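Local coordinates for protein putative secreted lipase (PDB 5H6B) that probably hydrolyses the ester bonds of triacylglycerols as a thermostable secreted lipase of the alpha/beta-hydrolase fold, at residues A26-P31 against P252-P257; G37-S42 against P165-Q170; V54-C59 against E245-L250; G66-V71 against H75-I80. One frame throughout, in Å; residues are numbered along the deposited sequence.

Contact 1: residues A26-P31 against P252-P257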
loop_
_atom_site.group_PDB
_atom_site.type_symbol
_atom_site.label_atom_id
_atom_site.label_comp_id
_atom_site.label_asym_id
_atom_site.label_seq_id
_atom_site.Cartn_x
_atom_site.Cartn_y
_atom_site.Cartn_z
ATOM N N ALA A 26 -15.842 -18.092 2.383
ATOM C CA ALA A 26 -17.037 -17.328 2.070
ATOM C C ALA A 26 -17.080 -16.054 2.924
ATOM O O ALA A 26 -17.543 -15.018 2.455
ATOM C CB ALA A 26 -18.294 -18.176 2.255
ATOM N N ALA A 27 -16.591 -16.125 4.162
ATOM C CA ALA A 27 -16.452 -14.928 5.005
ATOM C C ALA A 27 -15.470 -13.889 4.413
ATOM O O ALA A 27 -15.692 -12.688 4.543
ATOM C CB ALA A 27 -16.032 -15.319 6.411
ATOM N N HIS A 28 -14.403 -14.358 3.763
ATOM C CA HIS A 28 -13.397 -13.488 3.157
ATOM C C HIS A 28 -13.058 -14.018 1.775
ATOM O O HIS A 28 -12.040 -14.671 1.576
ATOM C CB HIS A 28 -12.173 -13.402 4.061
ATOM C CG HIS A 28 -12.498 -12.919 5.438
ATOM N ND1 HIS A 28 -13.011 -11.663 5.678
ATOM C CD2 HIS A 28 -12.427 -13.534 6.641
ATOM C CE1 HIS A 28 -13.217 -11.513 6.973
ATOM N NE2 HIS A 28 -12.872 -12.635 7.582
ATOM N N PRO A 29 -13.954 -13.765 0.809
ATOM C CA PRO A 29 -13.850 -14.365 -0.519
ATOM C C PRO A 29 -12.811 -13.748 -1.447
ATOM O O PRO A 29 -12.593 -14.269 -2.543
ATOM C CB PRO A 29 -15.258 -14.171 -1.087
ATOM C CG PRO A 29 -15.749 -12.929 -0.436
ATOM C CD PRO A 29 -15.183 -12.954 0.947
ATOM N N ARG A 30 -12.183 -12.649 -1.042
ATOM C CA ARG A 30 -11.134 -12.057 -1.854
ATOM C C ARG A 30 -9.794 -12.193 -1.149
ATOM O O ARG A 30 -9.686 -11.900 0.043
ATOM C CB ARG A 30 -11.457 -10.601 -2.182
ATOM C CG ARG A 30 -12.632 -10.462 -3.150
ATOM C CD ARG A 30 -12.932 -9.007 -3.474
ATOM N NE ARG A 30 -13.451 -8.350 -2.283
ATOM C CZ ARG A 30 -14.730 -8.329 -1.912
ATOM N NH1 ARG A 30 -15.681 -8.904 -2.655
ATOM N NH2 ARG A 30 -15.073 -7.712 -0.785
ATOM N N PRO A 31 -8.768 -12.645 -1.890
ATOM C CA PRO A 31 -7.428 -12.654 -1.335
ATOM C C PRO A 31 -6.872 -11.223 -1.260
ATOM O O PRO A 31 -7.260 -10.352 -2.061
ATOM C CB PRO A 31 -6.651 -13.468 -2.357
ATOM C CG PRO A 31 -7.282 -13.088 -3.657
ATOM C CD PRO A 31 -8.744 -12.868 -3.352
ATOM N N PRO A 252 -16.215 -4.432 5.405
ATOM C CA PRO A 252 -17.050 -3.359 5.976
ATOM C C PRO A 252 -18.319 -3.840 6.710
ATOM O O PRO A 252 -18.764 -3.165 7.652
ATOM C CB PRO A 252 -17.403 -2.491 4.761
ATOM C CG PRO A 252 -16.387 -2.832 3.717
ATOM C CD PRO A 252 -16.014 -4.258 3.951
ATOM N N ALA A 253 -18.850 -5.001 6.309
ATOM C CA ALA A 253 -19.981 -5.640 6.993
ATOM C C ALA A 253 -19.728 -5.916 8.485
ATOM O O ALA A 253 -20.621 -5.711 9.296
ATOM C CB ALA A 253 -20.373 -6.926 6.271
ATOM N N ARG A 254 -18.521 -6.356 8.851
ATOM C CA ARG A 254 -18.192 -6.654 10.264
ATOM C C ARG A 254 -17.245 -5.633 10.925
ATOM O O ARG A 254 -16.673 -5.920 11.983
ATOM C CB ARG A 254 -17.653 -8.091 10.394
ATOM C CG ARG A 254 -18.736 -9.164 10.540
ATOM C CD ARG A 254 -18.374 -10.443 9.802
ATOM N NE ARG A 254 -18.632 -10.317 8.361
ATOM C CZ ARG A 254 -18.063 -11.046 7.387
ATOM N NH1 ARG A 254 -17.154 -11.993 7.645
ATOM N NH2 ARG A 254 -18.396 -10.813 6.118
ATOM N N ALA A 255 -17.114 -4.439 10.338
ATOM C CA ALA A 255 -16.258 -3.381 10.902
ATOM C C ALA A 255 -16.762 -2.935 12.266
ATOM O O ALA A 255 -17.965 -2.931 12.507
ATOM C CB ALA A 255 -16.162 -2.165 9.965
ATOM N N THR A 256 -15.831 -2.579 13.150
ATOM C CA THR A 256 -16.137 -1.989 14.465
ATOM C C THR A 256 -15.228 -0.775 14.663
ATOM O O THR A 256 -14.095 -0.763 14.171
ATOM C CB THR A 256 -15.934 -3.001 15.614
ATOM O OG1 THR A 256 -14.559 -3.417 15.667
ATOM C CG2 THR A 256 -16.821 -4.232 15.408
ATOM N N PRO A 257 -15.708 0.261 15.368
ATOM C CA PRO A 257 -14.878 1.464 15.417
ATOM C C PRO A 257 -13.473 1.185 15.951
ATOM O O PRO A 257 -13.297 0.362 16.858
ATOM C CB PRO A 257 -15.648 2.405 16.354
ATOM C CG PRO A 257 -17.049 1.894 16.342
ATOM C CD PRO A 257 -16.935 0.407 16.170
#

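Contact 2: residues G37-S42 against P165-Q170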
loop_
_atom_site.group_PDB
_atom_site.type_symbol
_atom_site.label_atom_id
_atom_site.label_comp_id
_atom_site.label_asym_id
_atom_site.label_seq_id
_atom_site.Cartn_x
_atom_site.Cartn_y
_atom_site.Cartn_z
ATOM N N GLY A 37 6.444 -0.295 0.496
ATOM C CA GLY A 37 6.827 1.069 0.198
ATOM C C GLY A 37 8.238 1.138 -0.320
ATOM O O GLY A 37 8.832 0.118 -0.721
ATOM N N THR A 38 8.755 2.357 -0.348
ATOM C CA THR A 38 10.089 2.609 -0.872
ATOM C C THR A 38 11.091 2.001 0.078
ATOM O O THR A 38 10.935 2.093 1.280
ATOM C CB THR A 38 10.333 4.128 -1.041
ATOM O OG1 THR A 38 9.292 4.680 -1.861
ATOM C CG2 THR A 38 11.659 4.393 -1.706
ATOM N N PHE A 39 12.100 1.342 -0.468
ATOM C CA PHE A 39 13.121 0.613 0.317
ATOM C C PHE A 39 12.608 -0.608 1.071
ATOM O O PHE A 39 13.298 -1.089 1.958
ATOM C CB PHE A 39 13.864 1.500 1.337
ATOM C CG PHE A 39 14.326 2.822 0.801
ATOM C CD1 PHE A 39 15.044 2.899 -0.381
ATOM C CD2 PHE A 39 14.090 3.990 1.517
ATOM C CE1 PHE A 39 15.504 4.119 -0.853
ATOM C CE2 PHE A 39 14.533 5.219 1.042
ATOM C CZ PHE A 39 15.246 5.281 -0.149
ATOM N N GLY A 40 11.427 -1.111 0.723
ATOM C CA GLY A 40 10.824 -2.228 1.422
ATOM C C GLY A 40 10.850 -3.475 0.565
ATOM O O GLY A 40 11.279 -3.444 -0.591
ATOM N N ASN A 41 10.354 -4.566 1.134
ATOM C CA ASN A 41 10.189 -5.815 0.405
ATOM C C ASN A 41 8.937 -6.558 0.873
ATOM O O ASN A 41 8.238 -6.124 1.809
ATOM C CB ASN A 41 11.457 -6.681 0.570
ATOM C CG ASN A 41 11.719 -7.043 2.012
ATOM O OD1 ASN A 41 10.912 -7.712 2.637
ATOM N ND2 ASN A 41 12.839 -6.586 2.552
ATOM N N SER A 42 8.693 -7.695 0.226
ATOM C CA SER A 42 7.507 -8.514 0.445
ATOM C C SER A 42 7.350 -9.105 1.829
ATOM O O SER A 42 6.229 -9.514 2.176
ATOM C CB SER A 42 7.488 -9.672 -0.546
ATOM O OG SER A 42 8.561 -10.533 -0.275
ATOM N N PRO A 165 15.195 5.964 -10.315
ATOM C CA PRO A 165 13.889 6.253 -10.942
ATOM C C PRO A 165 12.671 6.118 -10.019
ATOM O O PRO A 165 11.781 6.942 -10.092
ATOM C CB PRO A 165 13.799 5.220 -12.084
ATOM C CG PRO A 165 15.195 4.782 -12.336
ATOM C CD PRO A 165 15.883 4.850 -11.001
ATOM N N GLY A 166 12.646 5.078 -9.184
ATOM C CA GLY A 166 11.643 4.928 -8.139
ATOM C C GLY A 166 11.515 6.104 -7.175
ATOM O O GLY A 166 10.446 6.329 -6.629
ATOM N N LEU A 167 12.596 6.858 -6.963
ATOM C CA LEU A 167 12.548 8.081 -6.166
ATOM C C LEU A 167 12.132 9.302 -6.982
ATOM O O LEU A 167 11.288 10.102 -6.518
ATOM C CB LEU A 167 13.884 8.338 -5.481
ATOM C CG LEU A 167 14.499 7.168 -4.701
ATOM C CD1 LEU A 167 15.770 7.648 -4.020
ATOM C CD2 LEU A 167 13.541 6.571 -3.684
ATOM N N ALA A 168 12.703 9.459 -8.184
ATOM C CA ALA A 168 12.415 10.637 -9.014
ATOM C C ALA A 168 10.965 10.652 -9.499
ATOM O O ALA A 168 10.354 11.713 -9.597
ATOM C CB ALA A 168 13.386 10.729 -10.199
ATOM N N ASP A 169 10.437 9.467 -9.802
ATOM C CA ASP A 169 9.047 9.292 -10.191
ATOM C C ASP A 169 8.044 9.683 -9.090
ATOM O O ASP A 169 6.904 9.995 -9.398
ATOM C CB ASP A 169 8.777 7.826 -10.613
ATOM C CG ASP A 169 9.289 7.488 -12.018
ATOM O OD1 ASP A 169 9.766 8.382 -12.742
ATOM O OD2 ASP A 169 9.208 6.301 -12.410
ATOM N N GLN A 170 8.446 9.637 -7.822
ATOM C CA GLN A 170 7.572 10.059 -6.720
ATOM C C GLN A 170 7.547 11.580 -6.491
ATOM O O GLN A 170 6.746 12.048 -5.679
ATOM C CB GLN A 170 7.946 9.343 -5.413
ATOM C CG GLN A 170 7.756 7.837 -5.473
ATOM C CD GLN A 170 8.124 7.141 -4.171
ATOM O OE1 GLN A 170 9.156 6.473 -4.058
ATOM N NE2 GLN A 170 7.298 7.314 -3.190
#

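Contact 3: residues V54-C59 against E245-L250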
loop_
_atom_site.group_PDB
_atom_site.type_symbol
_atom_site.label_atom_id
_atom_site.label_comp_id
_atom_site.label_asym_id
_atom_site.label_seq_id
_atom_site.Cartn_x
_atom_site.Cartn_y
_atom_site.Cartn_z
ATOM N N VAL A 54 -3.950 -12.920 8.456
ATOM C CA VAL A 54 -4.060 -14.381 8.446
ATOM C C VAL A 54 -4.901 -14.869 9.631
ATOM O O VAL A 54 -5.719 -15.772 9.472
ATOM C CB VAL A 54 -2.672 -15.060 8.418
ATOM C CG1 VAL A 54 -2.764 -16.560 8.699
ATOM C CG2 VAL A 54 -2.019 -14.837 7.062
ATOM N N ASN A 55 -4.734 -14.240 10.794
ATOM C CA ASN A 55 -5.502 -14.594 11.999
ATOM C C ASN A 55 -6.969 -14.184 11.956
ATOM O O ASN A 55 -7.740 -14.637 12.789
ATOM C CB ASN A 55 -4.878 -13.972 13.257
ATOM C CG ASN A 55 -3.466 -14.464 13.525
ATOM O OD1 ASN A 55 -3.043 -15.514 13.031
ATOM N ND2 ASN A 55 -2.721 -13.691 14.302
ATOM N N ARG A 56 -7.330 -13.296 11.033
ATOM C CA ARG A 56 -8.718 -12.952 10.751
ATOM C C ARG A 56 -9.281 -13.692 9.521
ATOM O O ARG A 56 -10.366 -13.364 9.042
ATOM C CB ARG A 56 -8.833 -11.432 10.615
ATOM C CG ARG A 56 -8.598 -10.738 11.950
ATOM C CD ARG A 56 -8.201 -9.282 11.820
ATOM N NE ARG A 56 -8.219 -8.641 13.137
ATOM C CZ ARG A 56 -7.290 -8.779 14.086
ATOM N NH1 ARG A 56 -6.192 -9.525 13.899
ATOM N NH2 ARG A 56 -7.458 -8.147 15.243
ATOM N N GLY A 57 -8.545 -14.692 9.026
ATOM C CA GLY A 57 -9.039 -15.644 8.030
ATOM C C GLY A 57 -8.865 -15.301 6.563
ATOM O O GLY A 57 -9.554 -15.865 5.728
ATOM N N TYR A 58 -7.949 -14.391 6.243
ATOM C CA TYR A 58 -7.677 -14.021 4.852
ATOM C C TYR A 58 -6.554 -14.872 4.271
ATOM O O TYR A 58 -5.616 -15.255 4.991
ATOM C CB TYR A 58 -7.269 -12.538 4.748
ATOM C CG TYR A 58 -8.367 -11.545 5.100
ATOM C CD1 TYR A 58 -8.590 -11.162 6.425
ATOM C CD2 TYR A 58 -9.172 -10.981 4.109
ATOM C CE1 TYR A 58 -9.582 -10.255 6.754
ATOM C CE2 TYR A 58 -10.180 -10.078 4.434
ATOM C CZ TYR A 58 -10.370 -9.715 5.752
ATOM O OH TYR A 58 -11.348 -8.821 6.086
ATOM N N CYS A 59 -6.665 -15.157 2.975
ATOM C CA CYS A 59 -5.541 -15.576 2.130
ATOM C C CYS A 59 -4.765 -14.318 1.726
ATOM O O CYS A 59 -5.305 -13.468 1.002
ATOM C CB CYS A 59 -6.050 -16.280 0.862
ATOM S SG CYS A 59 -6.932 -17.835 1.168
ATOM N N GLU A 245 -8.030 -0.655 11.304
ATOM C CA GLU A 245 -8.739 0.122 10.289
ATOM C C GLU A 245 -8.611 -0.516 8.905
ATOM O O GLU A 245 -9.562 -0.519 8.146
ATOM C CB GLU A 245 -8.281 1.582 10.290
ATOM C CG GLU A 245 -9.213 2.536 9.563
ATOM C CD GLU A 245 -10.593 2.669 10.221
ATOM O OE1 GLU A 245 -10.834 2.129 11.318
ATOM O OE2 GLU A 245 -11.453 3.328 9.626
ATOM N N VAL A 246 -7.461 -1.116 8.605
ATOM C CA VAL A 246 -7.322 -1.913 7.384
ATOM C C VAL A 246 -8.300 -3.101 7.374
ATOM O O VAL A 246 -8.920 -3.391 6.349
ATOM C CB VAL A 246 -5.873 -2.414 7.173
ATOM C CG1 VAL A 246 -5.778 -3.334 5.958
ATOM C CG2 VAL A 246 -4.927 -1.241 7.001
ATOM N N ALA A 247 -8.408 -3.798 8.498
ATOM C CA ALA A 247 -9.341 -4.921 8.620
ATOM C C ALA A 247 -10.823 -4.473 8.486
ATOM O O ALA A 247 -11.618 -5.198 7.943
ATOM C CB ALA A 247 -9.114 -5.658 9.928
ATOM N N ASN A 248 -11.163 -3.265 8.943
ATOM C CA ASN A 248 -12.505 -2.699 8.710
ATOM C C ASN A 248 -12.791 -2.511 7.242
ATOM O O ASN A 248 -13.859 -2.928 6.772
ATOM C CB ASN A 248 -12.697 -1.356 9.413
ATOM C CG ASN A 248 -12.867 -1.510 10.900
ATOM O OD1 ASN A 248 -13.182 -2.589 11.378
ATOM N ND2 ASN A 248 -12.672 -0.432 11.644
ATOM N N ALA A 249 -11.847 -1.887 6.528
ATOM C CA ALA A 249 -12.002 -1.643 5.089
ATOM C C ALA A 249 -12.068 -2.945 4.274
ATOM O O ALA A 249 -12.769 -3.011 3.266
ATOM C CB ALA A 249 -10.885 -0.760 4.572
ATOM N N LEU A 250 -11.353 -3.980 4.699
ATOM C CA LEU A 250 -11.387 -5.258 3.969
ATOM C C LEU A 250 -12.682 -6.066 4.175
ATOM O O LEU A 250 -12.959 -6.984 3.405
ATOM C CB LEU A 250 -10.176 -6.118 4.336
ATOM C CG LEU A 250 -8.800 -5.603 3.897
ATOM C CD1 LEU A 250 -7.706 -6.481 4.490
ATOM C CD2 LEU A 250 -8.671 -5.540 2.385
HETATM O O HOH W 1 -13.536 -9.616 3.609
#

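Contact 4: residues G66-V71 against H75-I80. With ZN (zinc ion), chain C.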
loop_
_atom_site.group_PDB
_atom_site.type_symbol
_atom_site.label_atom_id
_atom_site.label_comp_id
_atom_site.label_asym_id
_atom_site.label_seq_id
_atom_site.Cartn_x
_atom_site.Cartn_y
_atom_site.Cartn_z
ATOM N N GLY A 66 10.092 -3.204 -8.092
ATOM C CA GLY A 66 11.059 -2.115 -8.177
ATOM C C GLY A 66 12.440 -2.516 -7.709
ATOM O O GLY A 66 13.214 -1.658 -7.267
ATOM N N GLN A 67 12.767 -3.809 -7.807
ATOM C CA GLN A 67 14.100 -4.270 -7.414
ATOM C C GLN A 67 15.163 -3.639 -8.300
ATOM O O GLN A 67 14.937 -3.448 -9.475
ATOM C CB GLN A 67 14.233 -5.775 -7.502
ATOM C CG GLN A 67 13.251 -6.539 -6.640
ATOM C CD GLN A 67 12.090 -7.073 -7.449
ATOM O OE1 GLN A 67 11.459 -6.327 -8.210
ATOM N NE2 GLN A 67 11.781 -8.355 -7.279
ATOM N N LEU A 68 16.304 -3.290 -7.714
ATOM C CA LEU A 68 17.457 -2.806 -8.473
ATOM C C LEU A 68 18.592 -3.831 -8.305
ATOM O O LEU A 68 18.905 -4.205 -7.171
ATOM C CB LEU A 68 17.887 -1.415 -7.985
ATOM C CG LEU A 68 18.329 -0.418 -9.061
ATOM C CD1 LEU A 68 17.237 -0.157 -10.103
ATOM C CD2 LEU A 68 18.749 0.883 -8.391
ATOM N N PRO A 69 19.202 -4.291 -9.427
ATOM C CA PRO A 69 20.277 -5.279 -9.347
ATOM C C PRO A 69 21.349 -4.845 -8.385
ATOM O O PRO A 69 21.736 -3.694 -8.403
ATOM C CB PRO A 69 20.823 -5.317 -10.781
ATOM C CG PRO A 69 19.661 -4.951 -11.648
ATOM C CD PRO A 69 18.871 -3.959 -10.832
ATOM N N GLY A 70 21.798 -5.752 -7.520
ATOM C CA GLY A 70 22.820 -5.426 -6.524
ATOM C C GLY A 70 22.342 -4.732 -5.253
ATOM O O GLY A 70 23.172 -4.354 -4.430
ATOM N N VAL A 71 21.021 -4.588 -5.073
ATOM C CA VAL A 71 20.450 -3.992 -3.858
ATOM C C VAL A 71 19.341 -4.906 -3.305
ATOM O O VAL A 71 18.133 -4.605 -3.460
ATOM C CB VAL A 71 19.878 -2.566 -4.130
ATOM C CG1 VAL A 71 19.492 -1.887 -2.815
ATOM C CG2 VAL A 71 20.879 -1.707 -4.905
ATOM N N HIS A 75 13.632 -2.336 -2.037
ATOM C CA HIS A 75 13.028 -2.232 -3.377
ATOM C C HIS A 75 12.218 -0.938 -3.533
ATOM O O HIS A 75 12.450 0.013 -2.793
ATOM C CB HIS A 75 12.201 -3.486 -3.671
ATOM C CG HIS A 75 12.897 -4.754 -3.302
ATOM N ND1 HIS A 75 14.218 -4.975 -3.600
ATOM C CD2 HIS A 75 12.454 -5.876 -2.689
ATOM C CE1 HIS A 75 14.565 -6.179 -3.181
ATOM N NE2 HIS A 75 13.514 -6.745 -2.623
ATOM N N GLY A 76 11.318 -0.881 -4.513
ATOM C CA GLY A 76 10.661 0.364 -4.878
ATOM C C GLY A 76 11.605 1.380 -5.482
ATOM O O GLY A 76 11.376 2.583 -5.356
ATOM N N LEU A 77 12.663 0.905 -6.146
ATOM C CA LEU A 77 13.685 1.780 -6.708
ATOM C C LEU A 77 13.666 1.933 -8.225
ATOM O O LEU A 77 14.142 2.940 -8.735
ATOM C CB LEU A 77 15.069 1.307 -6.282
ATOM C CG LEU A 77 15.330 1.283 -4.784
ATOM C CD1 LEU A 77 16.770 0.863 -4.551
ATOM C CD2 LEU A 77 15.041 2.635 -4.147
ATOM N N GLY A 78 13.135 0.955 -8.942
ATOM C CA GLY A 78 12.992 1.060 -10.379
ATOM C C GLY A 78 11.823 1.942 -10.817
ATOM O O GLY A 78 11.072 2.469 -9.982
ATOM N N PRO A 79 11.668 2.121 -12.138
ATOM C CA PRO A 79 10.619 2.992 -12.651
ATOM C C PRO A 79 9.234 2.537 -12.223
ATOM O O PRO A 79 8.919 1.348 -12.303
ATOM C CB PRO A 79 10.786 2.898 -14.173
ATOM C CG PRO A 79 12.200 2.515 -14.384
ATOM C CD PRO A 79 12.575 1.658 -13.205
ATOM N N ILE A 80 8.413 3.477 -11.771
ATOM C CA ILE A 80 7.155 3.092 -11.119
ATOM C C ILE A 80 6.152 2.499 -12.124
ATOM O O ILE A 80 5.354 1.633 -11.751
ATOM C CB ILE A 80 6.572 4.233 -10.238
ATOM C CG1 ILE A 80 7.640 4.671 -9.219
ATOM C CG2 ILE A 80 5.307 3.768 -9.515
ATOM C CD1 ILE A 80 7.187 5.622 -8.150
HETATM ZN ZN ZN C . 13.195 -8.843 -2.304
HETATM O O HOH W 2 16.226 -3.592 -4.893
#

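Contact 1: residues A26-P31 against P252-P257
Bends at chi2 and at chi3 (-79°) carry the guanidinium group of Arg254 across to Ala27 and His28. NH1 does the touching. Arg254 NH1 lies 3.5 Å from Ala27 O and gives it a weak hydrogen bond, with an N-H...O angle of 152°. The oxygen sits at the edge of the guanidinium group, near its plane. Arg254 NH1 is also 3.7 Å from Ala27 CB, so the alanine is met through both its carbonyl and its methyl group. His28 also comes near, with its CE1 4.0 Å from Arg254 NH1. The imidazole and guanidinium planes are 25° apart, and the meeting is oblique, not a stack. Ala27 CB also lies over one face of the His28 ring, toward its rim.

The stronger grip on the arginine comes from its own loop: NH2 forms a salt bridge with Asp251. This acid probably eases the approach of the cation to the nearby histidine, whose charge is not known. The His28 ring also meets the ring of Tyr58. Two of the three touching residues are exposed, and little surface is buried. This is loop-to-loop packing at the periphery of the alpha/beta-hydrolase fold. It joins the loop between strands 16-17 and 32-35 to the C-terminal segment that follows helix 240-250.

Contact 2: residues G37-S42 against P165-Q170
Thr38 and Leu167 form the tight part of this contact. Thr38 CG2 is 3.5 Å from Leu167 CD2, closer than carbon atoms usually pack. The methyl reaches there because it stands anti to the backbone N of Thr38, while OG1 stands anti to the carbonyl carbon (chi1 -55°). The same methyl sits over the centre of the Phe39 ring, 3.7 Å above its plane. Thr38 CG2 thus touches both the aromatic face and the leucine branch, which also meet each other.

The looser part lies at the far end of that ring. Phe39 CZ is 4.1 Å from Leu167 CD2, and the two side chains cross at about a right angle. No part of the contact opens to solvent, since all four touching residues are buried. Gln170 approaches Thr38 from the opposite direction, and the threonine hydroxyl is hydrogen-bonded to Gln110. Replacing Thr38 by alanine removes the hydroxyl and the methyl, which is likely to leave Gln110 without this partner and open a gap beside the Phe39 ring and Leu167.

The loop itself is a type II turn from Gly37 to Gly40, closed by a bond from Gly40 N to Gly37 O of 3.2 Å. It follows strand 32-35, and Thr38 lies near the presumed catalytic triad without touching it. The position is consistent with the oxyanion-hole loop of alpha/beta-hydrolase lipases, here packed against the short helix 165-168.

Contact 3: residues V54-C59 against E245-L250
Tyr58 reaches across to Leu250 with its outer ring and hydroxyl. Its CB already points toward helix 240-250. With CG anti to the carbonyl carbon (chi1 -66°) the ring extends that way, its far end at Leu250. Farther along the ring, Tyr58 CE2 is 4.0 Å from Leu250 CB. Tyr58 CZ comes to 3.9 Å from the same carbon. At the tip, Tyr58 OH is 3.4 Å from Leu250 CB and makes no direct hydrogen bond to the helix. A water takes that role: it donates to Leu250 O at 2.7 Å and meets Tyr58 OH weakly at 3.4 Å.

Beside it, Arg56 CD packs 4.2 Å from Ala247 CB. The Arg56 guanidinium group turns instead to Tyr52, through a cation-pi contact and a hydrogen bond to its carbonyl. Gly57, with positive phi, ends the preceding helix as the C-prime residue of a Schellman motif.

A leucine in place of Tyr58 would probably leave the water without its hydroxyl partner and uncover Leu250 CB. The contact is thus mainly apolar. Its polar link is indirect, since one water satisfies a carbonyl near the end of the helix.

Contact 4: residues G66-V71 against H75-I80
Gln67 lays its CG over one face of the His75 ring. This is a CH-pi contact, with Gln67 CG 3.7 Å from the His75 ring centroid and 15° off the ring normal. A bend at chi2 turns the amide away from the ring, and Gln67 OE1 accepts a hydrogen bond from Gln86. The ring edges are used for polar contacts. His75 NE2 binds the zinc ion at 2.1 Å, a site shared with Asp64. His75 ND1 donates to a water 2.8 Å away, which lies in the ring plane. That water also accepts from Leu68 N and donates to Val71 O at 2.6 Å.

The backbones meet at Gly66. Its O accepts two bonds, from Leu77 N at 2.9 Å and from Gly78 N at 3.1 Å. The second donor lies above the carbonyl plane. A side chain at Gly66 would run into Gly76. Apolar contacts add to this: Val71 CG1 packs 4.2 Å from Leu77 CD1, and Leu68 also touches Leu77.

The imidazole is therefore fixed by metal, water and a covered face. The water ties this metal ligand to the turn at Leu68-Val71, which is consistent with the loop steadying the zinc-binding histidine.

How the contacts relate
The four contacts form two groups on opposite sides of the chain's centre. Contacts 1 and 3 have centres 7 Å apart. They share the C-terminal region, where Asn248 of helix 240-250 binds Thr256 O. Contacts 2 and 4 are also 7 Å apart between centres. Backbone bonds from Phe39 to His75 and from Gly166 to Leu77 join them. The centres of contacts 2 and 3 are 25 Å apart. Along the chain, contact 4 is nested inside each of the others, contacts 2 and 3 interleave, and contact 1 encloses all. One group thus ties the C-terminal region to early loops, while the other joins a zinc-site loop to the probable active-site loop.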